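Local atomic coordinates of sensor kinase citA (Klebsiella pneumoniae, PDB entry 1P0Z), a protein that senses citrate through its periplasmic domain as a dimeric membrane histidine kinase, probably activating the response regulator CitB by phosphorylation to induce citrate-fermentation genes. Residues Ser101-Ser106 with Ile118-Tyr123; Pro23-Ala28 with Ala39-Met44; Arg32-Ile37 with Gln61-Val66; Ala87-Ser92 with Lys105-Asp110. One frame throughout, in Å; residues are numbered along the deposited sequence.

Contact 1 of 4, residues Ser101-Ser106 with Ile118-Tyr123. With NA (sodium ion), chain L; OMO (Mo(VI)(=O)(oh)2 cluster), chain N; FLC (citrate anion), chain K.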
loop_
_atom_site.group_PDB
_atom_site.type_symbol
_atom_site.label_atom_id
_atom_site.label_comp_id
_atom_site.label_asym_id
_atom_site.label_seq_id
_atom_site.Cartn_x
_atom_site.Cartn_y
_atom_site.Cartn_z
ATOM N N SER A 101 -12.766 0.256 0.701
ATOM C CA SER A 101 -11.893 -0.640 -0.056
ATOM C C SER A 101 -11.196 -1.669 0.797
ATOM O O SER A 101 -10.928 -1.444 1.973
ATOM C CB SER A 101 -10.779 0.205 -0.729
ATOM O OG SER A 101 -10.038 0.999 0.234
ATOM N N LEU A 102 -10.883 -2.813 0.188
ATOM C CA LEU A 102 -10.138 -3.885 0.870
ATOM C C LEU A 102 -8.672 -3.567 0.546
ATOM O O LEU A 102 -8.348 -3.380 -0.633
ATOM C CB LEU A 102 -10.548 -5.233 0.266
ATOM C CG LEU A 102 -10.355 -6.500 1.103
ATOM C CD1 LEU A 102 -11.087 -6.383 2.416
ATOM C CD2 LEU A 102 -10.867 -7.693 0.321
ATOM N N ARG A 103 -7.792 -3.521 1.559
ATOM C CA ARG A 103 -6.383 -3.163 1.377
ATOM C C ARG A 103 -5.501 -4.310 1.769
ATOM O O ARG A 103 -5.802 -4.990 2.748
ATOM C CB ARG A 103 -5.954 -2.021 2.325
ATOM C CG ARG A 103 -6.753 -0.734 2.174
ATOM C CD ARG A 103 -7.935 -0.627 3.252
ATOM N NE ARG A 103 -8.522 0.670 2.928
ATOM C CZ ARG A 103 -8.087 1.841 3.419
ATOM N NH1 ARG A 103 -7.118 1.865 4.316
ATOM N NH2 ARG A 103 -8.543 2.999 2.877
ATOM N N GLY A 104 -4.450 -4.523 1.002
ATOM C CA GLY A 104 -3.434 -5.482 1.432
ATOM C C GLY A 104 -2.301 -4.535 1.860
ATOM O O GLY A 104 -1.911 -3.666 1.079
ATOM N N LYS A 105 -1.782 -4.695 3.086
ATOM C CA LYS A 105 -0.737 -3.821 3.620
ATOM C C LYS A 105 0.465 -4.629 4.006
ATOM O O LYS A 105 0.324 -5.745 4.495
ATOM C CB LYS A 105 -1.228 -3.119 4.872
ATOM C CG LYS A 105 -2.593 -2.376 4.702
ATOM C CD LYS A 105 -2.435 -0.916 5.111
ATOM C CE LYS A 105 -3.759 -0.276 5.280
ATOM N NZ LYS A 105 -3.527 1.160 5.585
ATOM N N SER A 106 1.656 -4.067 3.756
ATOM C CA SER A 106 2.881 -4.797 4.145
ATOM C C SER A 106 3.949 -3.730 4.377
ATOM O O SER A 106 4.026 -2.738 3.635
ATOM C CB SER A 106 3.314 -5.731 2.991
ATOM O OG SER A 106 4.422 -6.538 3.412
ATOM N N ILE A 118 5.576 1.695 4.269
ATOM C CA ILE A 118 4.453 0.767 4.095
ATOM C C ILE A 118 3.924 0.843 2.651
ATOM O O ILE A 118 3.962 1.882 2.003
ATOM C CB ILE A 118 3.311 1.159 5.090
ATOM C CG1 ILE A 118 2.112 0.208 4.973
ATOM C CG2 ILE A 118 2.884 2.634 4.854
ATOM C CD1 ILE A 118 1.025 0.468 6.091
ATOM N N VAL A 119 3.424 -0.283 2.163
ATOM C CA VAL A 119 2.764 -0.307 0.850
ATOM C C VAL A 119 1.341 -0.817 1.113
ATOM O O VAL A 119 1.148 -1.767 1.870
ATOM C CB VAL A 119 3.430 -1.301 -0.128
ATOM C CG1 VAL A 119 2.571 -1.442 -1.409
ATOM C CG2 VAL A 119 4.845 -0.809 -0.480
ATOM N N SER A 120 0.375 -0.141 0.499
ATOM C CA SER A 120 -1.034 -0.536 0.637
ATOM C C SER A 120 -1.577 -0.664 -0.782
ATOM O O SER A 120 -1.508 0.295 -1.560
ATOM C CB SER A 120 -1.817 0.561 1.386
ATOM O OG SER A 120 -3.211 0.209 1.447
ATOM N N VAL A 121 -2.104 -1.842 -1.113
ATOM C CA VAL A 121 -2.697 -2.055 -2.431
ATOM C C VAL A 121 -4.192 -2.193 -2.158
ATOM O O VAL A 121 -4.609 -3.042 -1.384
ATOM C CB VAL A 121 -2.142 -3.338 -3.077
ATOM C CG1 VAL A 121 -2.915 -3.678 -4.327
ATOM C CG2 VAL A 121 -0.622 -3.142 -3.363
ATOM N N GLY A 122 -4.988 -1.373 -2.816
ATOM C CA GLY A 122 -6.411 -1.379 -2.507
ATOM C C GLY A 122 -7.360 -1.598 -3.667
ATOM O O GLY A 122 -7.071 -1.233 -4.810
ATOM N N TYR A 123 -8.492 -2.223 -3.322
ATOM C CA TYR A 123 -9.572 -2.494 -4.290
ATOM C C TYR A 123 -10.865 -1.903 -3.733
ATOM O O TYR A 123 -11.348 -2.339 -2.694
ATOM C CB TYR A 123 -9.791 -3.995 -4.485
ATOM C CG TYR A 123 -8.699 -4.687 -5.271
ATOM C CD1 TYR A 123 -7.467 -4.979 -4.684
ATOM C CD2 TYR A 123 -8.916 -5.065 -6.592
ATOM C CE1 TYR A 123 -6.454 -5.649 -5.405
ATOM C CE2 TYR A 123 -7.920 -5.729 -7.335
ATOM C CZ TYR A 123 -6.689 -6.010 -6.722
ATOM O OH TYR A 123 -5.724 -6.618 -7.473
HETATM NA NA NA L . 6.819 -6.323 3.217
HETATM O OM1 OMO N . -7.135 7.197 4.543
HETATM MO MO OMO N . -6.005 5.696 4.520
HETATM O OR1 OMO N . -6.987 4.575 5.364
HETATM O OM2 OMO N . -4.838 6.194 5.715
HETATM C CAC FLC K . -7.374 6.258 -0.021
HETATM C CA FLC K . -6.425 5.037 0.127
HETATM C CB FLC K . -5.729 4.974 1.570
HETATM C CBC FLC K . -4.701 6.133 1.844
HETATM C CG FLC K . -5.071 3.527 1.780
HETATM C CGC FLC K . -4.370 3.244 3.128
HETATM O OA1 FLC K . -6.915 7.385 0.039
HETATM O OA2 FLC K . -8.569 5.967 -0.114
HETATM O OB1 FLC K . -3.841 6.390 0.998
HETATM O OB2 FLC K . -4.764 6.707 2.956
HETATM O OG1 FLC K . -4.550 4.030 4.126
HETATM O OG2 FLC K . -3.653 2.270 3.156
HETATM O OHB FLC K . -6.700 5.065 2.623
HETATM O O HOH W 1 6.790 -7.937 5.141
HETATM O O HOH W 2 9.264 -6.459 3.624
HETATM O O HOH W 3 7.150 -8.192 1.793
#
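In R103 and K105 the CG lies anti to the carbonyl carbon and both chains bend at chi2 (97° and -125°), while S120 holds OG anti to its backbone N (chi1 176°); together these torsions gather three polar ends on one face of an antiparallel strand pair, over a citrate. Two donors grip one carboxylate oxygen, OG2: K105 NZ at 2.7 Å and S120 OG, also at 2.7 Å. Long, positively charged R103 swings its guanidinium away from residues 118-123. Its NH1 donates to OR1 of the molybdenum group at 2.9 Å, and citrate CG lies over a guanidinium face. R103 NH2 bonds weakly, at 2.8 Å, to citrate OHB, which also coordinates the molybdenum. Both R103 and K105 are experimentally established citrate-binding residues; their charges would suit an anion, and salt bridges to D79 probably balance them in part. K105 CD runs past S120 OG and crosses I118 obliquely, CD to CD1 3.9 Å. Beneath, paired backbone bonds link L102 with Y123, G104 with V121 and S106 with V119. On the opposite face V119 and Y123 pack against helix 6-20, and strands 90-96 and 52-57 flank the hairpin within the five-stranded PAS-like sheet.

Contact 2 of 4, residues Pro23-Ala28 with Ala39-Met44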
loop_
_atom_site.group_PDB
_atom_site.type_symbol
_atom_site.label_atom_id
_atom_site.label_comp_id
_atom_site.label_asym_id
_atom_site.label_seq_id
_atom_site.Cartn_x
_atom_site.Cartn_y
_atom_site.Cartn_z
ATOM N N PRO A 23 13.887 -4.269 -3.967
ATOM C CA PRO A 23 15.082 -3.530 -3.555
ATOM C C PRO A 23 15.081 -2.091 -4.064
ATOM O O PRO A 23 15.506 -1.195 -3.345
ATOM C CB PRO A 23 16.235 -4.353 -4.161
ATOM C CG PRO A 23 15.695 -5.753 -4.100
ATOM C CD PRO A 23 14.236 -5.569 -4.563
ATOM N N GLU A 24 14.622 -1.860 -5.289
ATOM C CA GLU A 24 14.593 -0.489 -5.804
ATOM C C GLU A 24 13.661 0.423 -5.015
ATOM O O GLU A 24 13.946 1.634 -4.846
ATOM C CB GLU A 24 14.192 -0.480 -7.275
ATOM C CG GLU A 24 15.278 -1.070 -8.178
ATOM C CD GLU A 24 15.007 -0.831 -9.647
ATOM O OE1 GLU A 24 14.198 -1.560 -10.253
ATOM O OE2 GLU A 24 15.607 0.105 -10.200
ATOM N N LEU A 25 12.550 -0.135 -4.532
ATOM C CA LEU A 25 11.623 0.686 -3.750
ATOM C C LEU A 25 12.223 0.948 -2.379
ATOM O O LEU A 25 12.110 2.052 -1.856
ATOM C CB LEU A 25 10.254 -0.003 -3.586
ATOM C CG LEU A 25 9.262 0.848 -2.776
ATOM C CD1 LEU A 25 8.967 2.161 -3.480
ATOM C CD2 LEU A 25 7.949 0.044 -2.596
ATOM N N VAL A 26 12.859 -0.063 -1.786
ATOM C CA VAL A 26 13.480 0.117 -0.484
ATOM C C VAL A 26 14.483 1.275 -0.598
ATOM O O VAL A 26 14.498 2.170 0.236
ATOM C CB VAL A 26 14.229 -1.162 -0.040
ATOM C CG1 VAL A 26 15.107 -0.860 1.191
ATOM C CG2 VAL A 26 13.243 -2.269 0.267
ATOM N N GLU A 27 15.302 1.249 -1.649
ATOM C CA GLU A 27 16.282 2.324 -1.852
ATOM C C GLU A 27 15.659 3.695 -2.085
ATOM O O GLU A 27 16.092 4.687 -1.473
ATOM C CB GLU A 27 17.215 2.004 -3.025
ATOM C CG GLU A 27 18.283 3.096 -3.238
ATOM C CD GLU A 27 19.274 2.760 -4.330
ATOM O OE1 GLU A 27 19.991 1.749 -4.186
ATOM O OE2 GLU A 27 19.340 3.505 -5.331
ATOM N N ALA A 28 14.632 3.755 -2.934
ATOM C CA ALA A 28 13.986 5.021 -3.237
ATOM C C ALA A 28 13.339 5.605 -1.977
ATOM O O ALA A 28 13.334 6.825 -1.781
ATOM C CB ALA A 28 12.948 4.832 -4.352
ATOM N N ALA A 39 8.100 6.674 -10.566
ATOM C CA ALA A 39 8.524 5.910 -11.745
ATOM C C ALA A 39 8.404 4.400 -11.530
ATOM O O ALA A 39 8.134 3.637 -12.479
ATOM C CB ALA A 39 9.964 6.264 -12.106
ATOM N N LEU A 40 8.600 3.965 -10.286
ATOM C CA LEU A 40 8.507 2.543 -9.973
ATOM C C LEU A 40 7.060 2.073 -9.796
ATOM O O LEU A 40 6.680 0.998 -10.270
ATOM C CB LEU A 40 9.274 2.226 -8.683
ATOM C CG LEU A 40 10.807 2.306 -8.702
ATOM C CD1 LEU A 40 11.369 2.333 -7.255
ATOM C CD2 LEU A 40 11.370 1.110 -9.484
ATOM N N ILE A 41 6.254 2.883 -9.122
ATOM C CA ILE A 41 4.882 2.476 -8.838
ATOM C C ILE A 41 3.874 2.694 -9.953
ATOM O O ILE A 41 2.994 1.880 -10.150
ATOM C CB ILE A 41 4.365 3.158 -7.560
ATOM C CG1 ILE A 41 5.305 2.849 -6.381
ATOM C CG2 ILE A 41 2.960 2.695 -7.268
ATOM C CD1 ILE A 41 5.412 1.396 -6.017
ATOM N N ASP A 42 4.000 3.797 -10.693
ATOM C CA ASP A 42 3.032 4.046 -11.769
ATOM C C ASP A 42 2.837 2.860 -12.709
ATOM O O ASP A 42 1.708 2.516 -13.026
ATOM C CB ASP A 42 3.453 5.246 -12.625
ATOM C CG ASP A 42 3.042 6.582 -12.035
ATOM O OD1 ASP A 42 2.264 6.643 -11.051
ATOM O OD2 ASP A 42 3.485 7.624 -12.594
ATOM N N PRO A 43 3.935 2.262 -13.199
ATOM C CA PRO A 43 3.714 1.134 -14.113
ATOM C C PRO A 43 3.025 -0.032 -13.420
ATOM O O PRO A 43 2.270 -0.763 -14.055
ATOM C CB PRO A 43 5.127 0.748 -14.579
ATOM C CG PRO A 43 5.982 1.987 -14.257
ATOM C CD PRO A 43 5.369 2.497 -12.976
ATOM N N MET A 44 3.294 -0.209 -12.126
ATOM C CA MET A 44 2.656 -1.304 -11.398
ATOM C C MET A 44 1.173 -1.017 -11.177
ATOM O O MET A 44 0.324 -1.929 -11.233
ATOM C CB MET A 44 3.381 -1.543 -10.069
ATOM C CG MET A 44 4.858 -1.758 -10.293
ATOM S SD MET A 44 5.716 -2.459 -8.910
ATOM C CE MET A 44 5.242 -4.196 -9.129
#
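Helices 23-30 and 34-47 belong to the helical part of this extracellular PAS (Cache) domain, and here two of their turns run at 136° to each other, their short axes 10.8 Å apart at closest approach. At this spacing the helices meet through side chains, chiefly L40. No hydrogen bond crosses between the turns.

The apolar contacts centre on the forked end of L40, whose CG lies anti to the carbonyl carbon (chi1 -70°) and whose two methyls divide the work. CD1 enters among E24, L25 and A28, coming within 4.1 Å of A28 CB; the short alanine leaves room for it on the next turn. L25, with CG anti to its backbone N, leads its CD1 to within 4.4 Å of I41 CD1, a looser contact that continues toward I19 of helix 6-20. Branched aliphatic side chains suit this buried side of both helices.

The polar residue E24 contributes mainly carbon. L40 CD2 rests against E24 CB, 3.9 Å away, and the extended glutamate chain crosses the leucine obliquely before the carboxylate forms a salt bridge with R36, one turn before L40 in helix 34-47. Even the backbone joins in: the carbonyl oxygen of E24, already bonded to A28 N, has L40 CD1 3.6 Å away.

Contact 3 of 4, residues Arg32-Ile37 with Gln61-Val66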
loop_
_atom_site.group_PDB
_atom_site.type_symbol
_atom_site.label_atom_id
_atom_site.label_comp_id
_atom_site.label_asym_id
_atom_site.label_seq_id
_atom_site.Cartn_x
_atom_site.Cartn_y
_atom_site.Cartn_z
ATOM N N ARG A 32 14.165 9.004 0.002
ATOM C CA ARG A 32 12.988 9.861 -0.078
ATOM C C ARG A 32 12.918 10.488 -1.463
ATOM O O ARG A 32 12.611 11.672 -1.625
ATOM C CB ARG A 32 13.017 10.941 1.015
ATOM C CG ARG A 32 12.964 10.388 2.439
ATOM C CD ARG A 32 12.749 11.498 3.483
ATOM N NE ARG A 32 11.404 12.080 3.447
ATOM C CZ ARG A 32 10.332 11.513 4.006
ATOM N NH1 ARG A 32 10.454 10.353 4.642
ATOM N NH2 ARG A 32 9.143 12.108 3.939
ATOM N N ASP A 33 13.212 9.684 -2.476
ATOM C CA ASP A 33 13.187 10.164 -3.840
ATOM C C ASP A 33 11.795 9.957 -4.452
ATOM O O ASP A 33 11.536 8.900 -5.051
ATOM C CB ASP A 33 14.217 9.411 -4.671
ATOM C CG ASP A 33 14.380 9.999 -6.059
ATOM O OD1 ASP A 33 13.447 10.682 -6.548
ATOM O OD2 ASP A 33 15.452 9.763 -6.675
ATOM N N LEU A 34 10.939 10.975 -4.335
ATOM C CA LEU A 34 9.554 10.918 -4.835
ATOM C C LEU A 34 9.371 10.593 -6.311
ATOM O O LEU A 34 8.482 9.808 -6.670
ATOM C CB LEU A 34 8.814 12.230 -4.527
ATOM C CG LEU A 34 8.768 12.629 -3.043
ATOM C CD1 LEU A 34 7.877 13.858 -2.926
ATOM C CD2 LEU A 34 8.235 11.488 -2.154
ATOM N N ALA A 35 10.195 11.196 -7.169
ATOM C CA ALA A 35 10.083 10.930 -8.601
ATOM C C ALA A 35 10.454 9.487 -8.892
ATOM O O ALA A 35 9.837 8.842 -9.748
ATOM C CB ALA A 35 11.008 11.859 -9.394
ATOM N N ARG A 36 11.476 8.990 -8.191
ATOM C CA ARG A 36 11.923 7.612 -8.391
ATOM C C ARG A 36 10.786 6.649 -7.946
ATOM O O ARG A 36 10.487 5.653 -8.634
ATOM C CB ARG A 36 13.191 7.354 -7.582
ATOM C CG ARG A 36 13.760 5.949 -7.727
ATOM C CD ARG A 36 13.937 5.568 -9.198
ATOM N NE ARG A 36 14.387 4.184 -9.332
ATOM C CZ ARG A 36 14.204 3.443 -10.427
ATOM N NH1 ARG A 36 13.574 3.949 -11.495
ATOM N NH2 ARG A 36 14.649 2.193 -10.455
ATOM N N ILE A 37 10.157 6.953 -6.810
ATOM C CA ILE A 37 9.049 6.117 -6.326
ATOM C C ILE A 37 7.913 6.128 -7.344
ATOM O O ILE A 37 7.343 5.079 -7.674
ATOM C CB ILE A 37 8.555 6.617 -4.950
ATOM C CG1 ILE A 37 9.665 6.366 -3.924
ATOM C CG2 ILE A 37 7.264 5.864 -4.516
ATOM C CD1 ILE A 37 9.419 6.987 -2.581
ATOM N N GLN A 61 3.726 9.110 6.503
ATOM C CA GLN A 61 3.540 10.249 5.588
ATOM C C GLN A 61 3.592 9.668 4.152
ATOM O O GLN A 61 4.489 8.923 3.818
ATOM C CB GLN A 61 4.672 11.285 5.755
ATOM C CG GLN A 61 4.449 12.478 4.828
ATOM C CD GLN A 61 5.577 13.500 4.919
ATOM O OE1 GLN A 61 6.381 13.655 3.992
ATOM N NE2 GLN A 61 5.643 14.192 6.049
ATOM N N ARG A 62 2.625 10.014 3.306
ATOM C CA ARG A 62 2.613 9.456 1.950
ATOM C C ARG A 62 3.733 9.930 1.039
ATOM O O ARG A 62 3.992 11.129 0.925
ATOM C CB ARG A 62 1.269 9.721 1.262
ATOM C CG ARG A 62 0.066 9.128 2.013
ATOM C CD ARG A 62 -1.191 9.210 1.106
ATOM N NE ARG A 62 -2.408 8.886 1.863
ATOM C CZ ARG A 62 -3.055 9.777 2.615
ATOM N NH1 ARG A 62 -2.613 11.042 2.697
ATOM N NH2 ARG A 62 -4.121 9.404 3.304
ATOM N N LEU A 63 4.404 8.956 0.428
ATOM C CA LEU A 63 5.452 9.208 -0.542
ATOM C C LEU A 63 4.863 9.027 -1.953
ATOM O O LEU A 63 5.441 9.483 -2.949
ATOM C CB LEU A 63 6.619 8.236 -0.337
ATOM C CG LEU A 63 7.262 8.276 1.045
ATOM C CD1 LEU A 63 8.325 7.194 1.153
ATOM C CD2 LEU A 63 7.852 9.663 1.311
ATOM N N TYR A 64 3.709 8.342 -2.025
ATOM C CA TYR A 64 3.026 8.125 -3.293
ATOM C C TYR A 64 1.553 7.870 -3.050
ATOM O O TYR A 64 1.195 7.160 -2.101
ATOM C CB TYR A 64 3.620 6.900 -4.040
ATOM C CG TYR A 64 2.914 6.587 -5.362
ATOM C CD1 TYR A 64 1.746 5.814 -5.391
ATOM C CD2 TYR A 64 3.428 7.056 -6.583
ATOM C CE1 TYR A 64 1.107 5.510 -6.609
ATOM C CE2 TYR A 64 2.805 6.763 -7.804
ATOM C CZ TYR A 64 1.653 5.987 -7.813
ATOM O OH TYR A 64 1.110 5.646 -9.022
ATOM N N HIS A 65 0.714 8.465 -3.899
ATOM C CA HIS A 65 -0.725 8.247 -3.857
ATOM C C HIS A 65 -1.211 8.525 -5.282
ATOM O O HIS A 65 -0.556 9.270 -6.046
ATOM C CB HIS A 65 -1.393 9.198 -2.851
ATOM C CG HIS A 65 -2.814 8.845 -2.531
ATOM N ND1 HIS A 65 -3.882 9.202 -3.340
ATOM C CD2 HIS A 65 -3.347 8.196 -1.469
ATOM C CE1 HIS A 65 -5.008 8.791 -2.782
ATOM N NE2 HIS A 65 -4.714 8.179 -1.646
ATOM N N VAL A 66 -2.332 7.935 -5.657
ATOM C CA VAL A 66 -2.850 8.154 -7.011
ATOM C C VAL A 66 -3.283 9.602 -7.193
ATOM O O VAL A 66 -3.291 10.090 -8.325
ATOM C CB VAL A 66 -4.018 7.194 -7.336
ATOM C CG1 VAL A 66 -3.482 5.759 -7.350
ATOM C CG2 VAL A 66 -5.132 7.341 -6.304
HETATM O O HOH W 4 5.935 9.779 -5.607
#
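L63 stands at the centre of this contact, with R32 and L34 nearly perpendicular to it and I37 crossing at a slant. Its CG is anti to the carbonyl carbon (chi1 -58°), and its two methyls serve different neighbours. CD2 lies over one face of the R32 guanidinium, 3.8 Å from NH2, and also faces L34 CD2 at 3.9 Å. CD1 and CB meet the tip of I37, with I37 CD1 3.8 Å from L63 CB. The flat arginine head can thus rest on a hydrocarbon and keep its edge for polar groups: NH1 forms a salt bridge with D57. Q61 OE1 also comes to that edge, in the guanidinium plane, but the amide is turned 83° against it and the angle is too poor for a hydrogen bond. I37 and Y64 lie alongside each other but run opposite ways, the isoleucine CG2 3.8 Å from Y64 CB; beyond it the tyrosine OH bonds to D42 on helix 34-47. Polar backbone atoms are joined through a water, which donates to L34 O at 2.8 Å and to L63 O at 2.7 Å.

At the start of the helix, D33 is the N-cap: R36 N donates to D33 OD1 at 3.1 Å from above the carboxylate plane. R32, with positive phi, ends the preceding helix in a Schellman motif. L63 and Y64 share V55 as partner, which makes a beta bulge. This corner in the edge strand of the PAS-like sheet packs against the helices while R62, whose CB points away from them, and H65 serve the citrate site.

Contact 4 of 4, residues Ala87-Ser92 with Lys105-Asp110. With NA (sodium ion), chain L.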
loop_
_atom_site.group_PDB
_atom_site.type_symbol
_atom_site.label_atom_id
_atom_site.label_comp_id
_atom_site.label_asym_id
_atom_site.label_seq_id
_atom_site.Cartn_x
_atom_site.Cartn_y
_atom_site.Cartn_z
ATOM N N ALA A 87 5.465 -4.497 11.997
ATOM C CA ALA A 87 5.923 -5.163 10.788
ATOM C C ALA A 87 5.041 -6.312 10.310
ATOM O O ALA A 87 5.524 -7.275 9.696
ATOM C CB ALA A 87 7.398 -5.643 10.956
ATOM N N LYS A 88 3.740 -6.178 10.562
ATOM C CA LYS A 88 2.770 -7.186 10.125
ATOM C C LYS A 88 2.266 -6.902 8.701
ATOM O O LYS A 88 2.183 -5.733 8.289
ATOM C CB LYS A 88 1.553 -7.184 11.051
ATOM C CG LYS A 88 1.893 -7.465 12.500
ATOM C CD LYS A 88 2.414 -8.867 12.759
ATOM C CE LYS A 88 2.448 -9.144 14.293
ATOM N NZ LYS A 88 2.910 -10.532 14.571
ATOM N N SER A 89 1.937 -7.984 7.979
ATOM C CA SER A 89 1.322 -7.868 6.636
ATOM C C SER A 89 -0.096 -8.422 6.808
ATOM O O SER A 89 -0.295 -9.475 7.431
ATOM C CB SER A 89 2.100 -8.667 5.592
ATOM O OG SER A 89 3.411 -8.091 5.397
ATOM N N TYR A 90 -1.092 -7.743 6.255
ATOM C CA TYR A 90 -2.477 -8.170 6.504
ATOM C C TYR A 90 -3.474 -7.505 5.543
ATOM O O TYR A 90 -3.113 -6.596 4.796
ATOM C CB TYR A 90 -2.880 -7.757 7.932
ATOM C CG TYR A 90 -2.575 -6.290 8.248
ATOM C CD1 TYR A 90 -1.301 -5.902 8.677
ATOM C CD2 TYR A 90 -3.532 -5.268 8.049
ATOM C CE1 TYR A 90 -0.974 -4.566 8.884
ATOM C CE2 TYR A 90 -3.197 -3.906 8.267
ATOM C CZ TYR A 90 -1.911 -3.561 8.682
ATOM O OH TYR A 90 -1.538 -2.222 8.908
ATOM N N VAL A 91 -4.710 -7.999 5.572
ATOM C CA VAL A 91 -5.799 -7.440 4.795
ATOM C C VAL A 91 -6.617 -6.563 5.746
ATOM O O VAL A 91 -6.914 -6.956 6.876
ATOM C CB VAL A 91 -6.716 -8.547 4.242
ATOM C CG1 VAL A 91 -7.925 -7.942 3.559
ATOM C CG2 VAL A 91 -5.917 -9.398 3.260
ATOM N N SER A 92 -6.949 -5.362 5.284
ATOM C CA SER A 92 -7.733 -4.424 6.099
ATOM C C SER A 92 -8.862 -3.874 5.228
ATOM O O SER A 92 -8.774 -3.940 4.003
ATOM C CB SER A 92 -6.823 -3.271 6.573
ATOM O OG SER A 92 -7.544 -2.208 7.183
ATOM N N LYS A 105 -1.782 -4.695 3.086
ATOM C CA LYS A 105 -0.737 -3.821 3.620
ATOM C C LYS A 105 0.465 -4.629 4.006
ATOM O O LYS A 105 0.324 -5.745 4.495
ATOM C CB LYS A 105 -1.228 -3.119 4.872
ATOM C CG LYS A 105 -2.593 -2.376 4.702
ATOM C CD LYS A 105 -2.435 -0.916 5.111
ATOM C CE LYS A 105 -3.759 -0.276 5.280
ATOM N NZ LYS A 105 -3.527 1.160 5.585
ATOM N N SER A 106 1.656 -4.067 3.756
ATOM C CA SER A 106 2.881 -4.797 4.145
ATOM C C SER A 106 3.949 -3.730 4.377
ATOM O O SER A 106 4.026 -2.738 3.635
ATOM C CB SER A 106 3.314 -5.731 2.991
ATOM O OG SER A 106 4.422 -6.538 3.412
ATOM N N PRO A 107 4.830 -3.941 5.377
ATOM C CA PRO A 107 5.868 -2.932 5.632
ATOM C C PRO A 107 6.978 -3.031 4.594
ATOM O O PRO A 107 7.180 -4.094 3.973
ATOM C CB PRO A 107 6.429 -3.341 7.009
ATOM C CG PRO A 107 6.245 -4.857 7.044
ATOM C CD PRO A 107 4.869 -5.047 6.347
ATOM N N ILE A 108 7.641 -1.918 4.340
ATOM C CA ILE A 108 8.831 -1.901 3.476
ATOM C C ILE A 108 9.937 -1.888 4.551
ATOM O O ILE A 108 9.905 -1.046 5.452
ATOM C CB ILE A 108 8.945 -0.601 2.667
ATOM C CG1 ILE A 108 7.667 -0.347 1.862
ATOM C CG2 ILE A 108 10.169 -0.692 1.754
ATOM C CD1 ILE A 108 7.667 1.014 1.131
ATOM N N GLN A 109 10.893 -2.812 4.453
ATOM C CA GLN A 109 11.965 -2.964 5.458
ATOM C C GLN A 109 13.362 -2.865 4.886
ATOM O O GLN A 109 13.582 -3.266 3.751
ATOM C CB GLN A 109 11.813 -4.322 6.133
ATOM C CG GLN A 109 10.603 -4.388 7.056
ATOM C CD GLN A 109 10.234 -5.802 7.410
ATOM O OE1 GLN A 109 9.696 -6.542 6.577
ATOM N NE2 GLN A 109 10.529 -6.209 8.653
ATOM N N ASP A 110 14.303 -2.322 5.666
ATOM C CA ASP A 110 15.684 -2.322 5.170
ATOM C C ASP A 110 16.281 -3.724 5.394
ATOM O O ASP A 110 15.608 -4.629 5.903
ATOM C CB ASP A 110 16.553 -1.215 5.822
ATOM C CG ASP A 110 16.746 -1.376 7.318
ATOM O OD1 ASP A 110 16.623 -2.482 7.879
ATOM O OD2 ASP A 110 17.072 -0.339 7.955
HETATM NA NA NA L . 6.819 -6.323 3.217
HETATM O O HOH W 2 9.264 -6.459 3.624
HETATM O O HOH W 1 6.790 -7.937 5.141
HETATM O O HOH W 3 7.150 -8.192 1.793
#
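The two segments run nearly antiparallel, 167° apart end to end, and Y90 pairs with K105 through two backbone bonds, Y90 N to K105 O at 3.0 Å and K105 N to Y90 O at 2.9 Å. Y90 puts CG in the crowded position between its backbone N and carbonyl carbon (chi1 50°), which turns a face of the ring to the aliphatic stem of K105. The lysine CB sits over that face in a CH-pi contact, 4.2 Å from the ring centroid and offset toward the rim. A tyrosine suits the place because its OH also bonds to the carbonyl oxygen of D79. S89 and S106 share a hydrogen bond, OG to OG, at 2.7 Å. P107 CD packs 3.4 Å from the K88 carbonyl oxygen, and its CG approaches A87. Sodium is bound by S106 OG at 2.4 Å, by P107 O, by S20 OG of helix 6-20 and by three waters, one of which donates to Q109 OE1 at 3.0 Å. Six neutral oxygens around the ion suit a hard monovalent cation; its charge would probably polarise the S106 hydroxyl, though either serine could supply the proton of their bond.

Along the chain, contacts 2 and 3 come first and interlock, their segments alternating, before contacts 4 and 1 build the later strands. Contacts 1 and 4, with centres 9 Å apart, share strand 101-109, including K105 and S106, and tie it to its two sheet neighbours; both touch the sodium. Contacts 2 and 3, also 9 Å apart, share helix 34-47 and touch where A28 packs on R36. Contact 3 reaches the same sheet at its far edge strand, 62-64, about 17 Å from contact 4 between centres. L25 packs on V119 and I108, joining helix 23-30 to the sheet. One domain thus brings citrate-binding residues from contacts 1 and 3 together.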